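Local coordinates for Nitrate/nitrite binding protein NrtA (Synechocystis sp., PDB 2G29), which binds nitrate as the substrate-binding component of the NrtABCD ABC transporter complex, which takes up nitrate and probably also nitrite, at residues Arg77-Val81 / Ile102-Thr108; Asn133-Leu137 / Leu146-Phe150; Tyr322-Asn326 / Val376-Pro382. Numbering follows the deposited sequence.

Contact 1 of 3, residues Arg77-Val81 / Ile102-Thr108; sequences RDNLV and ITMGTVT
Helix 73-82 packs against the end of helix 97-104 and the turn after it, through Ile-102, Val-107 and Thr-108. Residues 77-81 are fully helical; 102-108 is helical to Met-104, leaves the helix at Gly-105 with positive phi (117°), and passes through a type I beta turn, Gly-105 to Thr-108. CA atoms pair Arg-77 with Ile-102 (7.4 Å) and Val-81 with Thr-108 (7.6 Å). Arg-77, chi1 t, lays CG 4.1 Å from Ile-102 CD1 and donates a hydrogen bond from NH1 to Val-107 O (2.7 Å); its NE holds Asp-78 OD1 at 2.8 Å in a salt bridge. The pair belongs to the domain built on the sheet of strands 66-69, 36-39, 91-95, 240-245 and 115-120, in a type II periplasmic binding protein fold: helix 73-82, which starts at the nitrate-binding residue Trp-73, forms the beta-alpha-beta crossover from strand 66-69 to strand 91-95. Phe-162 touches both Arg-77 and Val-107. Leu-80 sends CD1 to 4.1 Å from Ile-102 CD1. Last, Val-81 CG2 lies 4.0 Å from Thr-108 CG2 and 4.4 Å from Ile-102 CG2, while Thr-108 OG1 turns back to Gly-105 O (2.6 Å).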
loop_
_atom_site.group_PDB
_atom_site.type_symbol
_atom_site.label_atom_id
_atom_site.label_comp_id
_atom_site.label_asym_id
_atom_site.label_seq_id
_atom_site.Cartn_x
_atom_site.Cartn_y
_atom_site.Cartn_z
ATOM N N ARG A 77 7.329 -11.468 2.653
ATOM C CA ARG A 77 7.721 -11.582 4.052
ATOM C C ARG A 77 8.750 -12.695 4.188
ATOM O O ARG A 77 9.769 -12.520 4.860
ATOM C CB ARG A 77 6.465 -11.894 4.894
ATOM C CG ARG A 77 6.686 -12.188 6.402
ATOM C CD ARG A 77 7.050 -13.648 6.701
ATOM N NE ARG A 77 6.187 -14.578 5.975
ATOM C CZ ARG A 77 4.891 -14.764 6.204
ATOM N NH1 ARG A 77 4.273 -14.093 7.172
ATOM N NH2 ARG A 77 4.198 -15.588 5.422
ATOM N N ASP A 78 8.514 -13.826 3.518
ATOM C CA ASP A 78 9.486 -14.931 3.599
ATOM C C ASP A 78 10.868 -14.518 3.090
ATOM O O ASP A 78 11.897 -14.821 3.722
ATOM C CB ASP A 78 9.041 -16.149 2.784
ATOM C CG ASP A 78 7.776 -16.810 3.337
ATOM O OD1 ASP A 78 7.452 -16.653 4.542
ATOM O OD2 ASP A 78 7.099 -17.539 2.587
ATOM N N ASN A 79 10.903 -13.839 1.958
ATOM C CA ASN A 79 12.179 -13.431 1.391
ATOM C C ASN A 79 12.878 -12.346 2.197
ATOM O O ASN A 79 14.101 -12.295 2.222
ATOM C CB ASN A 79 11.978 -13.032 -0.082
ATOM C CG ASN A 79 11.785 -14.247 -0.971
ATOM O OD1 ASN A 79 12.455 -15.257 -0.760
ATOM N ND2 ASN A 79 10.877 -14.170 -1.963
ATOM N N LEU A 80 12.119 -11.487 2.871
ATOM C CA LEU A 80 12.730 -10.469 3.723
ATOM C C LEU A 80 13.298 -11.128 4.990
ATOM O O LEU A 80 14.347 -10.723 5.470
ATOM C CB LEU A 80 11.703 -9.392 4.101
ATOM C CG LEU A 80 11.413 -8.387 2.976
ATOM C CD1 LEU A 80 10.141 -7.643 3.325
ATOM C CD2 LEU A 80 12.550 -7.391 2.821
ATOM N N VAL A 81 12.601 -12.124 5.536
ATOM C CA VAL A 81 13.111 -12.825 6.722
ATOM C C VAL A 81 14.422 -13.555 6.336
ATOM O O VAL A 81 15.400 -13.567 7.095
ATOM C CB VAL A 81 12.046 -13.800 7.295
ATOM C CG1 VAL A 81 12.670 -14.694 8.343
ATOM C CG2 VAL A 81 10.916 -13.004 7.935
ATOM N N ILE A 102 6.954 -7.440 10.854
ATOM C CA ILE A 102 8.137 -8.272 10.672
ATOM C C ILE A 102 9.212 -7.920 11.727
ATOM O O ILE A 102 9.870 -8.810 12.286
ATOM C CB ILE A 102 8.705 -8.115 9.239
ATOM C CG1 ILE A 102 7.692 -8.685 8.243
ATOM C CG2 ILE A 102 10.046 -8.836 9.134
ATOM C CD1 ILE A 102 8.031 -8.349 6.760
ATOM N N THR A 103 9.413 -6.639 12.003
ATOM C CA THR A 103 10.396 -6.221 13.018
ATOM C C THR A 103 9.952 -6.748 14.385
ATOM O O THR A 103 10.757 -7.294 15.155
ATOM C CB THR A 103 10.462 -4.691 13.124
ATOM O OG1 THR A 103 11.018 -4.143 11.908
ATOM C CG2 THR A 103 11.285 -4.275 14.298
ATOM N N MET A 104 8.666 -6.578 14.688
ATOM C CA MET A 104 8.166 -7.019 16.011
ATOM C C MET A 104 8.168 -8.527 16.087
ATOM O O MET A 104 8.527 -9.082 17.147
ATOM C CB MET A 104 6.761 -6.473 16.250
ATOM C CG MET A 104 6.775 -4.974 16.329
ATOM S SD MET A 104 5.120 -4.163 16.457
ATOM C CE MET A 104 4.837 -4.433 18.219
ATOM N N GLY A 105 7.758 -9.175 14.990
ATOM C CA GLY A 105 7.808 -10.624 14.922
ATOM C C GLY A 105 6.479 -11.336 14.771
ATOM O O GLY A 105 6.459 -12.542 14.524
ATOM N N THR A 106 5.373 -10.613 14.893
ATOM C CA THR A 106 4.066 -11.255 14.846
ATOM C C THR A 106 3.783 -12.108 13.624
ATOM O O THR A 106 3.092 -13.106 13.747
ATOM C CB THR A 106 2.960 -10.207 14.985
ATOM O OG1 THR A 106 1.663 -10.806 14.900
ATOM C CG2 THR A 106 3.081 -9.232 13.960
ATOM N N VAL A 107 4.320 -11.729 12.456
ATOM C CA VAL A 107 4.067 -12.471 11.226
ATOM C C VAL A 107 5.284 -13.252 10.786
ATOM O O VAL A 107 5.436 -13.557 9.604
ATOM C CB VAL A 107 3.659 -11.533 10.075
ATOM C CG1 VAL A 107 2.352 -10.827 10.401
ATOM C CG2 VAL A 107 4.763 -10.524 9.794
ATOM N N THR A 108 6.131 -13.629 11.738
ATOM C CA THR A 108 7.347 -14.357 11.393
ATOM C C THR A 108 7.527 -15.712 12.026
ATOM O O THR A 108 8.515 -16.393 11.732
ATOM C CB THR A 108 8.601 -13.588 11.814
ATOM O OG1 THR A 108 8.596 -13.403 13.235
ATOM C CG2 THR A 108 8.641 -12.225 11.140
#

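Contact 2 of 3, residues Asn133-Leu137 / Leu146-Phe150; sequences NYKDL and LKEAF
Residues 133-137 continue a 3-10 segment that begins earlier in the chain, with Leu-137 N hydrogen-bonded to Tyr-134 O at 3.1 Å, whereas 146-150 is the opening of an alpha helix, with Phe-150 N hydrogen-bonded to Leu-146 O at 2.8 Å. The backbones keep a distance of one side-chain layer: CA atoms are 8.0 Å apart for Tyr-134 and Ala-149 and 8.1 Å for Leu-137 and Leu-146. Tyr-134, chi1 m and chi2 near 90°, fills the gap. Its CD2 meets Leu-146 CD2 at 3.5 Å, its CE2 meets Ala-149 CB at 3.7 Å near the ring plane, and its OH approaches Phe-150 CD2 at 3.4 Å. The two rings are oblique, with centroids 5.7 Å apart and planes at 78°. Leu-137 (m, t) has CD1 3.8 Å from Ala-149 CB and 4.3 Å from Leu-146 CD2. Here the connection leaving strand 126-130, in the sheet that also holds strand 157-160, folds against helix 146-151, away from the nitrate site. The contacts are van der Waals and mostly carbon to carbon, the tyrosine hydroxyl being hydrogen-bonded to Glu-206, which implies hydrophobic burial of Tyr-134, Leu-146 and Phe-150, with Leu-137 covering them from the exposed side.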
loop_
_atom_site.group_PDB
_atom_site.type_symbol
_atom_site.label_atom_id
_atom_site.label_comp_id
_atom_site.label_asym_id
_atom_site.label_seq_id
_atom_site.Cartn_x
_atom_site.Cartn_y
_atom_site.Cartn_z
ATOM N N ASN A 133 -23.071 -10.556 -7.758
ATOM C CA ASN A 133 -24.304 -10.847 -7.020
ATOM C C ASN A 133 -24.793 -9.643 -6.221
ATOM O O ASN A 133 -25.905 -9.661 -5.688
ATOM C CB ASN A 133 -24.115 -12.033 -6.076
ATOM C CG ASN A 133 -24.002 -13.333 -6.816
ATOM O OD1 ASN A 133 -24.466 -13.445 -7.952
ATOM N ND2 ASN A 133 -23.398 -14.330 -6.190
ATOM N N TYR A 134 -23.983 -8.583 -6.144
ATOM C CA TYR A 134 -24.367 -7.404 -5.372
ATOM C C TYR A 134 -24.698 -6.223 -6.252
ATOM O O TYR A 134 -24.903 -5.108 -5.763
ATOM C CB TYR A 134 -23.229 -7.040 -4.406
ATOM C CG TYR A 134 -22.968 -8.135 -3.419
ATOM C CD1 TYR A 134 -22.030 -9.125 -3.682
ATOM C CD2 TYR A 134 -23.724 -8.236 -2.257
ATOM C CE1 TYR A 134 -21.848 -10.195 -2.826
ATOM C CE2 TYR A 134 -23.571 -9.283 -1.393
ATOM C CZ TYR A 134 -22.648 -10.263 -1.669
ATOM O OH TYR A 134 -22.553 -11.329 -0.834
ATOM N N LYS A 135 -24.774 -6.469 -7.549
ATOM C CA LYS A 135 -25.046 -5.374 -8.472
ATOM C C LYS A 135 -26.335 -4.597 -8.203
ATOM O O LYS A 135 -26.335 -3.379 -8.291
ATOM C CB LYS A 135 -25.018 -5.864 -9.928
ATOM C CG LYS A 135 -23.591 -5.947 -10.496
ATOM C CD LYS A 135 -23.609 -6.156 -12.007
ATOM C CE LYS A 135 -22.217 -6.048 -12.628
ATOM N NZ LYS A 135 -22.286 -6.109 -14.121
ATOM N N ASP A 136 -27.418 -5.282 -7.841
ATOM C CA ASP A 136 -28.670 -4.567 -7.616
ATOM C C ASP A 136 -28.614 -3.567 -6.464
ATOM O O ASP A 136 -29.364 -2.579 -6.461
ATOM C CB ASP A 136 -29.810 -5.578 -7.417
ATOM C CG ASP A 136 -29.950 -6.527 -8.608
ATOM O OD1 ASP A 136 -29.959 -6.030 -9.757
ATOM O OD2 ASP A 136 -30.051 -7.766 -8.413
ATOM N N LEU A 137 -27.721 -3.808 -5.498
ATOM C CA LEU A 137 -27.578 -2.947 -4.322
ATOM C C LEU A 137 -26.815 -1.651 -4.573
ATOM O O LEU A 137 -26.875 -0.721 -3.743
ATOM C CB LEU A 137 -26.899 -3.718 -3.174
ATOM C CG LEU A 137 -27.642 -4.943 -2.653
ATOM C CD1 LEU A 137 -26.837 -5.656 -1.569
ATOM C CD2 LEU A 137 -28.981 -4.493 -2.071
ATOM N N LEU A 146 -25.011 -4.264 2.712
ATOM C CA LEU A 146 -24.435 -5.602 2.634
ATOM C C LEU A 146 -24.783 -6.475 3.824
ATOM O O LEU A 146 -24.657 -7.692 3.755
ATOM C CB LEU A 146 -22.907 -5.511 2.512
ATOM C CG LEU A 146 -22.413 -4.855 1.231
ATOM C CD1 LEU A 146 -20.873 -4.760 1.341
ATOM C CD2 LEU A 146 -22.799 -5.661 -0.015
ATOM N N LYS A 147 -25.207 -5.874 4.920
ATOM C CA LYS A 147 -25.512 -6.657 6.113
ATOM C C LYS A 147 -26.573 -7.750 5.852
ATOM O O LYS A 147 -26.340 -8.942 6.107
ATOM C CB LYS A 147 -25.969 -5.705 7.222
ATOM C CG LYS A 147 -26.310 -6.389 8.519
ATOM C CD LYS A 147 -25.645 -5.664 9.693
ATOM C CE LYS A 147 -25.908 -6.379 10.990
ATOM N NZ LYS A 147 -24.651 -6.893 11.581
ATOM N N GLU A 148 -27.728 -7.341 5.342
ATOM C CA GLU A 148 -28.789 -8.288 5.027
ATOM C C GLU A 148 -28.398 -9.219 3.877
ATOM O O GLU A 148 -28.809 -10.380 3.831
ATOM C CB GLU A 148 -30.075 -7.558 4.651
ATOM C CG GLU A 148 -30.771 -6.818 5.790
ATOM C CD GLU A 148 -32.216 -6.472 5.442
ATOM O OE1 GLU A 148 -32.474 -6.080 4.281
ATOM O OE2 GLU A 148 -33.096 -6.590 6.330
ATOM N N ALA A 149 -27.604 -8.718 2.929
ATOM C CA ALA A 149 -27.207 -9.555 1.795
ATOM C C ALA A 149 -26.221 -10.649 2.198
ATOM O O ALA A 149 -26.322 -11.794 1.730
ATOM C CB ALA A 149 -26.600 -8.678 0.677
ATOM N N PHE A 150 -25.258 -10.300 3.055
ATOM C CA PHE A 150 -24.280 -11.283 3.521
ATOM C C PHE A 150 -24.980 -12.384 4.332
ATOM O O PHE A 150 -24.520 -13.531 4.368
ATOM C CB PHE A 150 -23.212 -10.601 4.386
ATOM C CG PHE A 150 -22.079 -9.976 3.602
ATOM C CD1 PHE A 150 -20.957 -9.507 4.286
ATOM C CD2 PHE A 150 -22.128 -9.847 2.222
ATOM C CE1 PHE A 150 -19.893 -8.919 3.605
ATOM C CE2 PHE A 150 -21.053 -9.247 1.521
ATOM C CZ PHE A 150 -19.954 -8.792 2.214
#

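Contact 3 of 3, residues Tyr322-Asn326 / Val376-Pro382; sequences YWVDN and VPADQIP
This surface contact joins two loops, the one before helix 332-344 and the one after helix 364-373, far from the nitrate site, and it is largely polar and partly water-mediated. Asp-325 and Asn-326 both have left-handed helical angles (phi/psi 60°/39° and 55°/24°), as does Val-376 (61°/37°); residues 378-380 make a 3-10 turn. The CA atoms of Asn-326 and Gln-380 are 6.2 Å apart. Trp-323, chi1 t, donates from NE1 to Gln-380 OE1 at 3.0 Å, and its CZ2 rests 3.6 Å from Val-376 CG1. Asn-326 ND2 makes a weak hydrogen bond to Gln-380 O (3.3 Å) and lies 3.7 Å from Pro-382 CG. Water 1 joins Asn-326 ND2 (3.1 Å) to Gln-380 O (2.6 Å), and water 2 joins Asn-326 ND2 (2.6 Å) to Asp-379 O (2.7 Å). The indole supplies the direct hydrogen bond, whereas the Asn-326 amide reaches the two carbonyls mainly through two waters, consistent with a solvent-accessible junction.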
loop_
_atom_site.group_PDB
_atom_site.type_symbol
_atom_site.label_atom_id
_atom_site.label_comp_id
_atom_site.label_asym_id
_atom_site.label_seq_id
_atom_site.Cartn_x
_atom_site.Cartn_y
_atom_site.Cartn_z
ATOM N N TYR A 322 2.602 9.892 -6.038
ATOM C CA TYR A 322 3.934 9.443 -5.652
ATOM C C TYR A 322 4.822 10.576 -5.176
ATOM O O TYR A 322 5.887 10.330 -4.672
ATOM C CB TYR A 322 4.654 8.743 -6.838
ATOM C CG TYR A 322 3.791 7.712 -7.533
ATOM C CD1 TYR A 322 3.293 7.944 -8.824
ATOM C CD2 TYR A 322 3.387 6.550 -6.873
ATOM C CE1 TYR A 322 2.409 7.055 -9.430
ATOM C CE2 TYR A 322 2.511 5.658 -7.473
ATOM C CZ TYR A 322 2.018 5.917 -8.747
ATOM O OH TYR A 322 1.098 5.081 -9.338
ATOM N N TRP A 323 4.377 11.816 -5.340
ATOM C CA TRP A 323 5.216 12.931 -4.940
ATOM C C TRP A 323 4.423 14.154 -4.511
ATOM O O TRP A 323 4.708 14.726 -3.464
ATOM C CB TRP A 323 6.152 13.301 -6.087
ATOM C CG TRP A 323 7.232 14.212 -5.641
ATOM C CD1 TRP A 323 7.343 15.569 -5.888
ATOM C CD2 TRP A 323 8.382 13.847 -4.904
ATOM N NE1 TRP A 323 8.507 16.051 -5.340
ATOM C CE2 TRP A 323 9.162 15.021 -4.726
ATOM C CE3 TRP A 323 8.834 12.644 -4.358
ATOM C CZ2 TRP A 323 10.357 15.008 -4.044
ATOM C CZ3 TRP A 323 10.015 12.636 -3.681
ATOM C CH2 TRP A 323 10.768 13.806 -3.519
ATOM N N VAL A 324 3.422 14.558 -5.293
ATOM C CA VAL A 324 2.621 15.734 -4.932
ATOM C C VAL A 324 1.940 15.538 -3.572
ATOM O O VAL A 324 1.672 14.399 -3.158
ATOM C CB VAL A 324 1.526 16.048 -6.022
ATOM C CG1 VAL A 324 0.494 14.961 -6.061
ATOM C CG2 VAL A 324 0.849 17.388 -5.747
ATOM N N ASP A 325 1.675 16.641 -2.875
ATOM C CA ASP A 325 1.024 16.594 -1.574
ATOM C C ASP A 325 1.846 15.774 -0.568
ATOM O O ASP A 325 1.284 15.037 0.245
ATOM C CB ASP A 325 -0.416 16.053 -1.713
ATOM C CG ASP A 325 -1.254 16.898 -2.678
ATOM O OD1 ASP A 325 -1.156 18.146 -2.597
ATOM O OD2 ASP A 325 -1.996 16.336 -3.516
ATOM N N ASN A 326 3.175 15.917 -0.637
ATOM C CA ASN A 326 4.105 15.243 0.287
ATOM C C ASN A 326 3.941 13.731 0.330
ATOM O O ASN A 326 4.345 13.080 1.302
ATOM C CB ASN A 326 3.926 15.803 1.701
ATOM C CG ASN A 326 4.065 17.321 1.749
ATOM O OD1 ASN A 326 3.150 18.018 2.173
ATOM N ND2 ASN A 326 5.206 17.822 1.321
ATOM N N VAL A 376 14.209 19.040 -4.213
ATOM C CA VAL A 376 13.003 18.797 -3.442
ATOM C C VAL A 376 12.541 20.034 -2.694
ATOM O O VAL A 376 12.019 19.929 -1.582
ATOM C CB VAL A 376 13.222 17.700 -2.425
ATOM C CG1 VAL A 376 11.886 17.303 -1.806
ATOM C CG2 VAL A 376 13.889 16.516 -3.091
ATOM N N PRO A 377 12.685 21.212 -3.314
ATOM C CA PRO A 377 12.300 22.505 -2.747
ATOM C C PRO A 377 11.838 22.445 -1.275
ATOM O O PRO A 377 11.083 21.562 -0.865
ATOM C CB PRO A 377 11.209 22.980 -3.710
ATOM C CG PRO A 377 11.556 22.267 -5.060
ATOM C CD PRO A 377 12.681 21.284 -4.784
ATOM N N ALA A 378 12.290 23.399 -0.476
ATOM C CA ALA A 378 11.954 23.431 0.942
ATOM C C ALA A 378 10.493 23.209 1.315
ATOM O O ALA A 378 10.188 22.537 2.303
ATOM C CB ALA A 378 12.439 24.744 1.555
ATOM N N ASP A 379 9.581 23.779 0.539
ATOM C CA ASP A 379 8.172 23.660 0.872
ATOM C C ASP A 379 7.612 22.270 0.612
ATOM O O ASP A 379 6.471 21.981 0.967
ATOM C CB ASP A 379 7.374 24.724 0.112
ATOM C CG ASP A 379 7.180 24.381 -1.339
ATOM O OD1 ASP A 379 8.097 23.802 -1.970
ATOM O OD2 ASP A 379 6.096 24.709 -1.860
ATOM N N GLN A 380 8.428 21.424 -0.011
ATOM C CA GLN A 380 8.032 20.050 -0.305
ATOM C C GLN A 380 8.606 19.080 0.730
ATOM O O GLN A 380 8.411 17.874 0.628
ATOM C CB GLN A 380 8.500 19.653 -1.707
ATOM C CG GLN A 380 7.638 20.247 -2.823
ATOM C CD GLN A 380 8.179 19.944 -4.205
ATOM O OE1 GLN A 380 8.745 18.877 -4.448
ATOM N NE2 GLN A 380 7.997 20.882 -5.127
ATOM N N ILE A 381 9.326 19.617 1.705
ATOM C CA ILE A 381 9.901 18.814 2.787
ATOM C C ILE A 381 9.155 19.186 4.072
ATOM O O ILE A 381 9.356 20.265 4.632
ATOM C CB ILE A 381 11.408 19.094 2.976
ATOM C CG1 ILE A 381 12.172 18.634 1.734
ATOM C CG2 ILE A 381 11.921 18.373 4.241
ATOM C CD1 ILE A 381 13.650 18.946 1.755
ATOM N N PRO A 382 8.286 18.288 4.567
ATOM C CA PRO A 382 7.517 18.553 5.790
ATOM C C PRO A 382 8.370 18.942 6.996
ATOM O O PRO A 382 9.443 18.360 7.221
ATOM C CB PRO A 382 6.777 17.238 6.028
ATOM C CG PRO A 382 6.589 16.699 4.618
ATOM C CD PRO A 382 7.940 16.966 4.002
HETATM O O HOH W 1 6.795 16.700 -1.081
HETATM O O HOH W 2 6.133 19.869 2.569
#

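Followed from the N terminus, the three contacts come in series, each closing its loop before the next opens, with neither nesting nor crossing. Contact 1 closes a span of 20 residues that carries strand 91-95, within the domain whose sheet holds strands 66-69 and 36-39. Contact 2 closes a short connection of eight residues in the domain whose sheet holds strands 126-130 and 157-160, its centre about 37 Å from that of contact 1. Contact 3 brackets 49 residues and three helices, 332-344, 354-361 and 364-373; its centre lies about 42 Å from that of contact 2. Through Thr-103, which touches Lys-360 and Val-361, the helix of contact 1 meets the region enclosed by contact 3.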